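Local structure of Bd3460 (5CEC) at residues K28-G40 and I54-P66. The protein binds the predatory endopeptidase Bd3459 as an ankyrin-repeat immunity protein and probably protects Bdellovibrio from its own enzyme. Numbering follows the deposited sequence.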
# COMPACT_ATOMS: atom_id res chain seq x y z
N LYS B 28 -7.13 32.47 1.82
CA LYS B 28 -7.98 31.44 1.15
C LYS B 28 -7.20 30.15 0.91
O LYS B 28 -6.04 30.17 0.50
CB LYS B 28 -8.52 31.96 -0.19
CG LYS B 28 -7.45 32.38 -1.20
CD LYS B 28 -8.03 33.03 -2.45
CE LYS B 28 -8.50 34.47 -2.23
NZ LYS B 28 -9.84 34.60 -1.58
N SER B 29 -7.84 29.02 1.19
CA SER B 29 -7.26 27.71 0.88
C SER B 29 -7.25 27.47 -0.64
O SER B 29 -8.01 28.10 -1.38
CB SER B 29 -8.03 26.59 1.56
OG SER B 29 -9.37 26.58 1.14
N SER B 30 -6.37 26.59 -1.07
CA SER B 30 -6.28 26.12 -2.44
C SER B 30 -6.68 24.66 -2.47
O SER B 30 -6.02 23.81 -1.86
CB SER B 30 -4.86 26.27 -2.98
OG SER B 30 -4.73 25.56 -4.20
N LYS B 31 -7.76 24.35 -3.18
CA LYS B 31 -8.18 22.96 -3.35
C LYS B 31 -7.11 22.15 -4.09
O LYS B 31 -6.84 21.02 -3.73
CB LYS B 31 -9.53 22.87 -4.07
CG LYS B 31 -10.14 21.48 -4.08
CD LYS B 31 -11.57 21.53 -4.61
CE LYS B 31 -12.14 20.14 -4.83
NZ LYS B 31 -13.44 20.17 -5.55
N ALA B 32 -6.49 22.76 -5.10
CA ALA B 32 -5.45 22.08 -5.87
C ALA B 32 -4.22 21.74 -5.03
O ALA B 32 -3.68 20.64 -5.15
CB ALA B 32 -5.05 22.93 -7.07
N LEU B 33 -3.77 22.69 -4.20
CA LEU B 33 -2.66 22.44 -3.30
C LEU B 33 -2.98 21.30 -2.32
O LEU B 33 -2.15 20.38 -2.10
CB LEU B 33 -2.29 23.67 -2.49
CG LEU B 33 -1.25 23.51 -1.38
CD1 LEU B 33 0.06 22.89 -1.86
CD2 LEU B 33 -0.94 24.84 -0.72
N ASN B 34 -4.15 21.38 -1.69
CA ASN B 34 -4.56 20.35 -0.72
C ASN B 34 -4.63 18.95 -1.32
O ASN B 34 -4.15 18.00 -0.72
CB ASN B 34 -5.88 20.72 -0.03
CG ASN B 34 -5.75 21.95 0.85
OD1 ASN B 34 -4.64 22.38 1.18
ND2 ASN B 34 -6.87 22.53 1.22
N GLU B 35 -5.16 18.86 -2.54
CA GLU B 35 -5.20 17.60 -3.28
C GLU B 35 -3.80 17.07 -3.63
O GLU B 35 -3.48 15.90 -3.38
CB GLU B 35 -6.09 17.74 -4.53
CG GLU B 35 -7.58 17.84 -4.16
CD GLU B 35 -8.52 17.94 -5.34
OE1 GLU B 35 -8.07 18.20 -6.48
OE2 GLU B 35 -9.74 17.77 -5.14
N ALA B 36 -2.93 17.94 -4.14
CA ALA B 36 -1.55 17.53 -4.44
C ALA B 36 -0.82 17.06 -3.18
O ALA B 36 -0.07 16.08 -3.22
CB ALA B 36 -0.80 18.67 -5.11
N ALA B 37 -1.07 17.76 -2.08
CA ALA B 37 -0.43 17.41 -0.81
C ALA B 37 -0.84 16.03 -0.30
O ALA B 37 -0.00 15.27 0.21
CB ALA B 37 -0.71 18.47 0.24
N GLU B 38 -2.13 15.70 -0.42
CA GLU B 38 -2.63 14.39 -0.01
C GLU B 38 -2.16 13.29 -0.97
O GLU B 38 -1.84 12.20 -0.53
CB GLU B 38 -4.17 14.39 0.03
CG GLU B 38 -4.80 13.21 0.80
CD GLU B 38 -4.96 11.92 0.01
OE1 GLU B 38 -4.94 11.95 -1.24
OE2 GLU B 38 -5.12 10.87 0.67
N GLN B 39 -2.09 13.60 -2.26
CA GLN B 39 -1.77 12.62 -3.30
C GLN B 39 -0.27 12.29 -3.40
O GLN B 39 0.13 11.29 -4.01
CB GLN B 39 -2.30 13.11 -4.66
CG GLN B 39 -3.83 13.17 -4.75
CD GLN B 39 -4.37 13.98 -5.94
OE1 GLN B 39 -3.64 14.33 -6.88
NE2 GLN B 39 -5.67 14.28 -5.90
N GLY B 40 0.57 13.13 -2.82
CA GLY B 40 2.00 12.90 -2.85
C GLY B 40 2.67 13.47 -4.09
O GLY B 40 3.74 13.00 -4.45
N ILE B 54 -0.74 31.70 -1.76
CA ILE B 54 -1.50 30.87 -0.85
C ILE B 54 -0.99 30.99 0.57
O ILE B 54 0.20 30.82 0.85
CB ILE B 54 -1.44 29.40 -1.28
CG1 ILE B 54 -1.95 29.26 -2.73
CG2 ILE B 54 -2.29 28.53 -0.35
CD1 ILE B 54 -1.68 27.92 -3.37
N ASP B 55 -1.93 31.27 1.46
CA ASP B 55 -1.70 31.23 2.89
C ASP B 55 -1.73 29.79 3.30
O ASP B 55 -2.77 29.17 3.32
CB ASP B 55 -2.81 32.03 3.59
CG ASP B 55 -2.73 31.98 5.10
OD1 ASP B 55 -1.80 31.36 5.69
OD2 ASP B 55 -3.63 32.61 5.69
N LEU B 56 -0.57 29.26 3.68
CA LEU B 56 -0.45 27.85 3.99
C LEU B 56 -1.15 27.47 5.28
O LEU B 56 -1.31 26.29 5.53
CB LEU B 56 1.02 27.42 4.07
CG LEU B 56 1.82 27.54 2.77
CD1 LEU B 56 3.29 27.23 3.00
CD2 LEU B 56 1.28 26.65 1.67
N ASN B 57 -1.54 28.46 6.11
CA ASN B 57 -2.31 28.18 7.31
C ASN B 57 -3.82 28.31 7.09
O ASN B 57 -4.58 28.07 8.02
CB ASN B 57 -1.84 29.08 8.45
CG ASN B 57 -0.46 28.73 8.95
OD1 ASN B 57 -0.04 27.56 8.91
ND2 ASN B 57 0.27 29.74 9.41
N ALA B 58 -4.25 28.75 5.90
CA ALA B 58 -5.69 28.82 5.63
C ALA B 58 -6.32 27.42 5.59
O ALA B 58 -5.74 26.45 5.08
CB ALA B 58 -5.97 29.58 4.34
N GLN B 59 -7.51 27.34 6.17
CA GLN B 59 -8.22 26.08 6.29
C GLN B 59 -9.42 26.04 5.36
O GLN B 59 -10.10 27.06 5.13
CB GLN B 59 -8.64 25.87 7.74
CG GLN B 59 -7.46 25.55 8.64
CD GLN B 59 -7.79 25.68 10.11
OE1 GLN B 59 -7.77 26.78 10.68
NE2 GLN B 59 -8.12 24.55 10.73
N ASP B 60 -9.71 24.84 4.85
CA ASP B 60 -10.79 24.65 3.92
C ASP B 60 -12.11 24.41 4.66
O ASP B 60 -12.19 24.58 5.89
CB ASP B 60 -10.44 23.56 2.91
CG ASP B 60 -10.54 22.15 3.44
OD1 ASP B 60 -10.90 21.94 4.60
OD2 ASP B 60 -10.28 21.24 2.63
N GLU B 61 -13.15 24.02 3.92
CA GLU B 61 -14.49 23.90 4.48
C GLU B 61 -14.66 22.85 5.59
O GLU B 61 -15.59 22.96 6.38
CB GLU B 61 -15.50 23.65 3.37
CG GLU B 61 -15.36 22.29 2.68
CD GLU B 61 -16.45 22.02 1.66
OE1 GLU B 61 -17.64 21.97 2.05
OE2 GLU B 61 -16.11 21.85 0.48
N THR B 62 -13.76 21.86 5.67
CA THR B 62 -13.78 20.89 6.77
C THR B 62 -12.61 21.09 7.75
O THR B 62 -12.38 20.25 8.62
CB THR B 62 -13.79 19.42 6.27
OG1 THR B 62 -12.48 19.01 5.83
CG2 THR B 62 -14.80 19.20 5.16
N GLY B 63 -11.90 22.21 7.62
CA GLY B 63 -10.80 22.63 8.51
C GLY B 63 -9.43 22.13 8.15
O GLY B 63 -8.51 22.24 8.96
N MET B 64 -9.28 21.56 6.95
CA MET B 64 -8.00 20.99 6.53
C MET B 64 -7.04 22.04 6.04
O MET B 64 -7.43 23.01 5.35
CB MET B 64 -8.21 19.95 5.42
CG MET B 64 -9.10 18.79 5.81
SD MET B 64 -8.35 17.70 7.03
CE MET B 64 -7.13 16.84 6.03
N THR B 65 -5.78 21.80 6.32
CA THR B 65 -4.65 22.54 5.78
C THR B 65 -3.84 21.65 4.84
O THR B 65 -3.97 20.42 4.87
CB THR B 65 -3.70 22.95 6.89
OG1 THR B 65 -3.22 21.76 7.55
CG2 THR B 65 -4.38 23.88 7.89
N PRO B 66 -2.94 22.25 4.05
CA PRO B 66 -1.97 21.45 3.29
C PRO B 66 -1.21 20.47 4.15
O PRO B 66 -0.97 19.32 3.72
CB PRO B 66 -1.03 22.52 2.72
CG PRO B 66 -1.90 23.72 2.57
CD PRO B 66 -2.86 23.69 3.71
O HOH W 1 -6.12 33.55 4.12
O HOH W 2 -6.48 24.42 3.29
O HOH W 3 -9.57 21.73 -0.09
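Asn34 and Pro66 meet where helix 31-39 lies against the start of helix 66-72. Followed outward from CB, the Asn34 side chain turns beside its own backbone N (chi1 -67°), which carries the amide to the loop. There Asn34 OD1 lies 3.4 Å from Pro66 CG and is equally near CD of that ring; Pro66 N, at 3.3 Å, has no hydrogen to offer it. ND2 works through water instead. One water oxygen accepts from Asn34 ND2 at 2.8 Å and lies within donating distance of Ala58 O and Met64 O; a second links it to Asp60 OD2, whose carboxylate plane stands 79° from the amide. The loop belongs to an ankyrin-repeat array, in which helix pairs are joined by projecting hairpin-like loops, and residues 60-63 form a type I turn at its bend. Asp60 OD1 braces that turn, accepting from Thr62 N and Met64 N on opposite faces of the carboxylate, with Thr62 N completing an Asx turn. On the apolar side, the Leu33 side chain crosses those of Pro66 and Leu56 at about a right angle, its CD2 3.6 Å from Pro66 CG and 3.7 Å from Leu56 CD2, while Val49 of helix 42-49 touches both leucines. Ser30 OG, anti to its backbone N (chi1 168°), caps the helix by accepting from Leu33 N, and Ser30 CB rests 3.6 Å from Ile54 CD1.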